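Local coordinates for protein leucine--trna ligase (Agrobacterium radiobacter, PDB 5AH5) that probably joins L-leucine to tRNA(Leu) at the expense of ATP, as a class I aminoacyl-tRNA synthetase with a bound zinc ion, at residues B[663-668]-B[712-717]; B[761-766]-B[790-795]. All coordinates share one frame; numbering follows the deposited sequence.

Contact 1 is core and contact 2 is surface. In contact 1 (663-668 with 712-717) two helices of the anticodon-binding helical bundle meet through buried aliphatic groups, and every touching residue is hydrophobic. In contact 2 (761-766 with 790-795) the edge strand of a small C-terminal mixed sheet meets the end of a short helix; here one isoleucine lies against an arginine, and the lysine and arginine of the contact meet phosphates of the bound RNA. The two share no helix or strand. They follow one another along the chain, with centres about 39 Å apart and nearest atoms about 18 Å apart, so neither touches the other.

Contact 1 of 2, residues B[663-668]-B[712-717]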
loop_
_atom_site.group_PDB
_atom_site.type_symbol
_atom_site.label_atom_id
_atom_site.label_comp_id
_atom_site.label_asym_id
_atom_site.label_seq_id
_atom_site.Cartn_x
_atom_site.Cartn_y
_atom_site.Cartn_z
ATOM N N GLN B 663 -6.803 -6.912 -33.104
ATOM C CA GLN B 663 -6.200 -5.625 -32.889
ATOM C C GLN B 663 -6.859 -4.933 -31.748
ATOM O O GLN B 663 -6.161 -4.309 -30.926
ATOM C CB GLN B 663 -6.307 -4.691 -34.107
ATOM C CG GLN B 663 -5.739 -5.247 -35.392
ATOM C CD GLN B 663 -4.357 -5.730 -35.228
ATOM O OE1 GLN B 663 -3.529 -4.982 -34.751
ATOM N NE2 GLN B 663 -4.053 -6.949 -35.721
ATOM N N LEU B 664 -8.186 -4.987 -31.703
ATOM C CA LEU B 664 -8.865 -4.519 -30.516
ATOM C C LEU B 664 -8.387 -5.242 -29.214
ATOM O O LEU B 664 -8.457 -4.662 -28.173
ATOM C CB LEU B 664 -10.371 -4.687 -30.603
ATOM C CG LEU B 664 -11.061 -4.023 -31.810
ATOM C CD1 LEU B 664 -12.553 -4.267 -31.675
ATOM C CD2 LEU B 664 -10.697 -2.532 -31.940
ATOM N N ALA B 665 -8.091 -6.530 -29.307
ATOM C CA ALA B 665 -7.742 -7.345 -28.169
ATOM C C ALA B 665 -6.342 -6.911 -27.703
ATOM O O ALA B 665 -6.138 -6.696 -26.505
ATOM C CB ALA B 665 -7.770 -8.804 -28.519
ATOM N N ILE B 666 -5.441 -6.667 -28.646
ATOM C CA ILE B 666 -4.103 -6.119 -28.301
ATOM C C ILE B 666 -4.252 -4.830 -27.510
ATOM O O ILE B 666 -3.671 -4.667 -26.413
ATOM C CB ILE B 666 -3.234 -5.863 -29.547
ATOM C CG1 ILE B 666 -2.888 -7.178 -30.227
ATOM C CG2 ILE B 666 -1.962 -5.101 -29.205
ATOM C CD1 ILE B 666 -2.242 -6.988 -31.606
ATOM N N GLY B 667 -5.076 -3.931 -28.031
ATOM C CA GLY B 667 -5.259 -2.613 -27.413
ATOM C C GLY B 667 -5.881 -2.702 -26.028
ATOM O O GLY B 667 -5.508 -1.955 -25.105
ATOM N N LYS B 668 -6.846 -3.603 -25.892
ATOM C CA LYS B 668 -7.631 -3.689 -24.705
ATOM C C LYS B 668 -6.835 -4.407 -23.538
ATOM O O LYS B 668 -6.841 -3.922 -22.440
ATOM C CB LYS B 668 -8.908 -4.416 -25.036
ATOM C CG LYS B 668 -9.963 -4.347 -23.967
ATOM C CD LYS B 668 -11.301 -4.703 -24.606
ATOM C CE LYS B 668 -12.268 -5.366 -23.640
ATOM N NZ LYS B 668 -13.178 -6.293 -24.383
ATOM N N VAL B 712 -1.467 -16.354 -27.793
ATOM C CA VAL B 712 -0.507 -16.834 -26.771
ATOM C C VAL B 712 0.447 -15.725 -26.300
ATOM O O VAL B 712 0.894 -15.722 -25.110
ATOM C CB VAL B 712 0.162 -18.091 -27.317
ATOM C CG1 VAL B 712 1.631 -18.200 -26.992
ATOM C CG2 VAL B 712 -0.610 -19.285 -26.797
ATOM N N ARG B 713 0.756 -14.774 -27.190
ATOM C CA ARG B 713 1.512 -13.607 -26.784
ATOM C C ARG B 713 0.780 -12.756 -25.772
ATOM O O ARG B 713 1.354 -12.352 -24.757
ATOM C CB ARG B 713 1.954 -12.780 -27.937
ATOM C CG ARG B 713 2.936 -13.501 -28.814
ATOM C CD ARG B 713 3.855 -12.510 -29.478
ATOM N NE ARG B 713 3.401 -12.036 -30.730
ATOM C CZ ARG B 713 3.781 -10.902 -31.338
ATOM N NH1 ARG B 713 4.597 -9.976 -30.804
ATOM N NH2 ARG B 713 3.264 -10.682 -32.529
ATOM N N LEU B 714 -0.505 -12.536 -25.993
ATOM C CA LEU B 714 -1.317 -11.759 -25.041
ATOM C C LEU B 714 -1.616 -12.518 -23.716
ATOM O O LEU B 714 -1.859 -11.908 -22.728
ATOM C CB LEU B 714 -2.661 -11.338 -25.683
ATOM C CG LEU B 714 -2.474 -10.453 -26.952
ATOM C CD1 LEU B 714 -3.814 -10.309 -27.725
ATOM C CD2 LEU B 714 -1.896 -9.090 -26.604
ATOM N N LEU B 715 -1.723 -13.826 -23.789
ATOM C CA LEU B 715 -2.068 -14.685 -22.706
ATOM C C LEU B 715 -0.866 -14.864 -21.731
ATOM O O LEU B 715 -1.093 -15.034 -20.560
ATOM C CB LEU B 715 -2.492 -16.065 -23.247
ATOM C CG LEU B 715 -2.897 -17.073 -22.225
ATOM C CD1 LEU B 715 -4.080 -16.634 -21.434
ATOM C CD2 LEU B 715 -3.065 -18.468 -22.828
ATOM N N ALA B 716 0.348 -14.730 -22.254
ATOM C CA ALA B 716 1.612 -15.016 -21.545
ATOM C C ALA B 716 1.807 -14.389 -20.195
ATOM O O ALA B 716 2.335 -15.064 -19.358
ATOM C CB ALA B 716 2.818 -14.699 -22.410
ATOM N N PRO B 717 1.451 -13.108 -20.011
ATOM C CA PRO B 717 1.572 -12.497 -18.735
ATOM C C PRO B 717 0.682 -13.121 -17.654
ATOM O O PRO B 717 1.079 -13.090 -16.452
ATOM C CB PRO B 717 1.175 -11.048 -18.980
ATOM C CG PRO B 717 1.433 -10.777 -20.410
ATOM C CD PRO B 717 1.179 -12.101 -21.074
#
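Leu-714 reaches from near the C-terminal end of helix 701-715 to helix 653-674, where its two methyl groups settle on Ala-665 and Ile-666. With chi1 at -60°, CG lies beside the backbone N and anti to the carbonyl carbon, and the isobutyl group extends across the gap between the helices. CD2 comes to rest over the backbone, 4.1 Å from CA of Ile-666. The other methyl, CD1, meets side chains: it lies 4.1 Å from CG1 of Ile-666 and 4.3 Å from CB of Ala-665. The Ile-666 and Leu-714 side chains cross at about a right angle, so they meet at a small patch instead of lying along each other.

Residue size suits this spacing. The CA atoms of Ile-666 and Leu-714 are 7.1 Å apart, and the short methyl of Ala-665 lets the longer leucine approach the helix backbone closely. Ile-666 offers its CG1 methylene and its backbone. All three are buried, and the contact is purely van der Waals, with 109 Å² covered in total.

Away from this tight patch, helix 653-674 is much looser. Leu-664 and Lys-668 are exposed and do not meet 712-717; the charged end of Lys-668 suits such a surface.

Around the apolar centre, Ala-665 also packs on Val-688 of helix 678-695, while Trp-741 and Pro-742 of a loop cover Leu-714 and Ile-666 respectively. Buried Arg-713 has its guanidinium engaged elsewhere, in a salt bridge with Glu-644 and hydrogen bonds to the carbonyls of Ile-643 and Pro-740. On the helix 701-715 side, Val-712 and Leu-715 turn to helix 720-729, placing the contact within the helical bundle of the anticodon-binding domain.

Contact 2 of 2, residues B[761-766]-B[790-795]; sequences NGKLIR and RSRLSD. With SO4 (sulfate ion), chain K.
Ile-765 and Arg-792 make the apolar part of this contact, their side chains running past each other in opposite directions. CD1 of Ile-765 lies over one face of the guanidinium, offset toward its rim, 3.9 Å from NH1, while CG2 is 4.1 Å from CD of Arg-792. The extended arginine chain reaches past Ile-765, and the turn at chi4 (-91°) sets the plane about square to the stem. Beta-branched isoleucine suits a strand; arginine suits its place because CD and one guanidinium face pack on the isoleucine while NH2 forms a salt bridge with an RNA phosphate.

Charge gathers beside this packing. NZ of Lys-763 is 4.3 Å from NH1 of Arg-792, and the long lysine likewise reaches a phosphate. Arg-766 does not touch 790-795; its NH2 gives a weak 2.9 Å hydrogen bond to O1 of a sulfate, probably a crystallisation ion, which Thr-769 OG1 also binds, and its NH1 pairs with Glu-788.

Hydrogen bonds within 790-795 finish the helix end. The carbonyl O of Ser-791 accepts from N and OG of Ser-794, whose short side chain can turn back to it, OG lying 2.8 Å away.

This is the RNA-facing edge of the small C-terminal sheet, where strand-on-helix packing holds a phosphate-binding arginine. Strand 763-771 pairs with strand 753-760, whose Ile-760 touches both Ile-765 and Arg-792; Leu-793 packs on helix 776-785 and strand 808-813.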
loop_
_atom_site.group_PDB
_atom_site.type_symbol
_atom_site.label_atom_id
_atom_site.label_comp_id
_atom_site.label_asym_id
_atom_site.label_seq_id
_atom_site.Cartn_x
_atom_site.Cartn_y
_atom_site.Cartn_z
ATOM N N ASN B 761 -33.474 11.493 -30.803
ATOM C CA ASN B 761 -33.551 12.272 -29.587
ATOM C C ASN B 761 -32.906 11.583 -28.421
ATOM O O ASN B 761 -33.401 11.648 -27.317
ATOM C CB ASN B 761 -35.006 12.637 -29.290
ATOM C CG ASN B 761 -35.485 13.755 -30.164
ATOM O OD1 ASN B 761 -34.699 14.384 -30.933
ATOM N ND2 ASN B 761 -36.772 14.001 -30.109
ATOM N N GLY B 762 -31.820 10.864 -28.694
ATOM C CA GLY B 762 -31.111 10.163 -27.649
ATOM C C GLY B 762 -31.615 8.749 -27.419
ATOM O O GLY B 762 -30.978 8.028 -26.712
ATOM N N LYS B 763 -32.724 8.338 -28.017
ATOM C CA LYS B 763 -33.218 6.968 -27.761
ATOM C C LYS B 763 -32.769 6.000 -28.850
ATOM O O LYS B 763 -33.029 6.262 -30.027
ATOM C CB LYS B 763 -34.758 6.985 -27.694
ATOM C CG LYS B 763 -35.369 5.740 -27.068
ATOM C CD LYS B 763 -36.796 5.474 -27.538
ATOM C CE LYS B 763 -37.267 4.063 -27.162
ATOM N NZ LYS B 763 -37.959 3.418 -28.311
ATOM N N LEU B 764 -32.130 4.879 -28.484
ATOM C CA LEU B 764 -31.756 3.877 -29.460
ATOM C C LEU B 764 -32.974 3.335 -30.200
ATOM O O LEU B 764 -33.881 2.778 -29.576
ATOM C CB LEU B 764 -31.084 2.697 -28.818
ATOM C CG LEU B 764 -30.665 1.512 -29.697
ATOM C CD1 LEU B 764 -29.522 1.881 -30.628
ATOM C CD2 LEU B 764 -30.216 0.328 -28.834
ATOM N N ILE B 765 -32.924 3.423 -31.526
ATOM C CA ILE B 765 -33.930 2.870 -32.401
ATOM C C ILE B 765 -33.471 1.506 -32.982
ATOM O O ILE B 765 -34.214 0.561 -32.941
ATOM C CB ILE B 765 -34.246 3.891 -33.538
ATOM C CG1 ILE B 765 -34.658 5.262 -32.945
ATOM C CG2 ILE B 765 -35.372 3.366 -34.393
ATOM C CD1 ILE B 765 -35.714 5.188 -31.823
ATOM N N ARG B 766 -32.254 1.400 -33.507
ATOM C CA ARG B 766 -31.757 0.163 -34.167
ATOM C C ARG B 766 -30.307 0.431 -34.555
ATOM O O ARG B 766 -29.770 1.501 -34.298
ATOM C CB ARG B 766 -32.551 -0.198 -35.428
ATOM C CG ARG B 766 -32.535 0.868 -36.528
ATOM C CD ARG B 766 -33.146 0.355 -37.823
ATOM N NE ARG B 766 -32.210 -0.551 -38.497
ATOM C CZ ARG B 766 -32.382 -1.116 -39.683
ATOM N NH1 ARG B 766 -33.484 -0.937 -40.417
ATOM N NH2 ARG B 766 -31.408 -1.881 -40.141
ATOM N N ARG B 790 -37.694 6.575 -41.152
ATOM C CA ARG B 790 -38.728 7.154 -42.022
ATOM C C ARG B 790 -40.087 7.150 -41.305
ATOM O O ARG B 790 -40.816 8.135 -41.352
ATOM C CB ARG B 790 -38.877 6.370 -43.334
ATOM C CG ARG B 790 -38.535 7.096 -44.604
ATOM C CD ARG B 790 -38.469 6.174 -45.836
ATOM N NE ARG B 790 -37.429 6.638 -46.772
ATOM C CZ ARG B 790 -36.819 5.854 -47.657
ATOM N NH1 ARG B 790 -37.128 4.563 -47.779
ATOM N NH2 ARG B 790 -35.877 6.367 -48.431
ATOM N N SER B 791 -40.383 6.064 -40.605
ATOM C CA SER B 791 -41.645 5.951 -39.880
ATOM C C SER B 791 -41.728 7.011 -38.778
ATOM O O SER B 791 -42.652 7.792 -38.729
ATOM C CB SER B 791 -41.819 4.546 -39.291
ATOM O OG SER B 791 -41.866 3.551 -40.315
ATOM N N ARG B 792 -40.725 7.056 -37.925
ATOM C CA ARG B 792 -40.725 7.962 -36.782
ATOM C C ARG B 792 -40.603 9.430 -37.147
ATOM O O ARG B 792 -41.010 10.257 -36.371
ATOM C CB ARG B 792 -39.607 7.593 -35.840
ATOM C CG ARG B 792 -39.986 6.397 -34.995
ATOM C CD ARG B 792 -38.773 5.708 -34.458
ATOM N NE ARG B 792 -39.177 4.391 -33.960
ATOM C CZ ARG B 792 -39.557 4.165 -32.720
ATOM N NH1 ARG B 792 -39.616 5.155 -31.819
ATOM N NH2 ARG B 792 -39.916 2.947 -32.382
ATOM N N LEU B 793 -40.034 9.752 -38.301
ATOM C CA LEU B 793 -39.987 11.125 -38.809
ATOM C C LEU B 793 -41.106 11.440 -39.793
ATOM O O LEU B 793 -41.072 12.501 -40.419
ATOM C CB LEU B 793 -38.651 11.425 -39.514
ATOM C CG LEU B 793 -37.331 11.084 -38.812
ATOM C CD1 LEU B 793 -36.155 11.822 -39.430
ATOM C CD2 LEU B 793 -37.399 11.294 -37.312
ATOM N N SER B 794 -42.082 10.560 -39.983
ATOM C CA SER B 794 -43.084 10.853 -41.029
ATOM C C SER B 794 -43.991 12.040 -40.631
ATOM O O SER B 794 -44.581 12.651 -41.505
ATOM C CB SER B 794 -43.944 9.632 -41.352
ATOM O OG SER B 794 -44.581 9.279 -40.158
ATOM N N ASP B 795 -44.059 12.379 -39.344
ATOM C CA ASP B 795 -44.831 13.557 -38.867
ATOM C C ASP B 795 -44.004 14.543 -38.010
ATOM O O ASP B 795 -44.531 15.228 -37.161
ATOM C CB ASP B 795 -46.091 13.079 -38.079
ATOM C CG ASP B 795 -45.747 12.378 -36.736
ATOM O OD1 ASP B 795 -44.673 11.703 -36.637
ATOM O OD2 ASP B 795 -46.560 12.500 -35.777
HETATM S S SO4 K . -28.392 -3.659 -41.260
HETATM O O1 SO4 K . -29.038 -3.549 -39.923
HETATM O O2 SO4 K . -28.202 -2.363 -41.981
HETATM O O3 SO4 K . -29.143 -4.640 -42.085
HETATM O O4 SO4 K . -27.050 -4.236 -40.998
#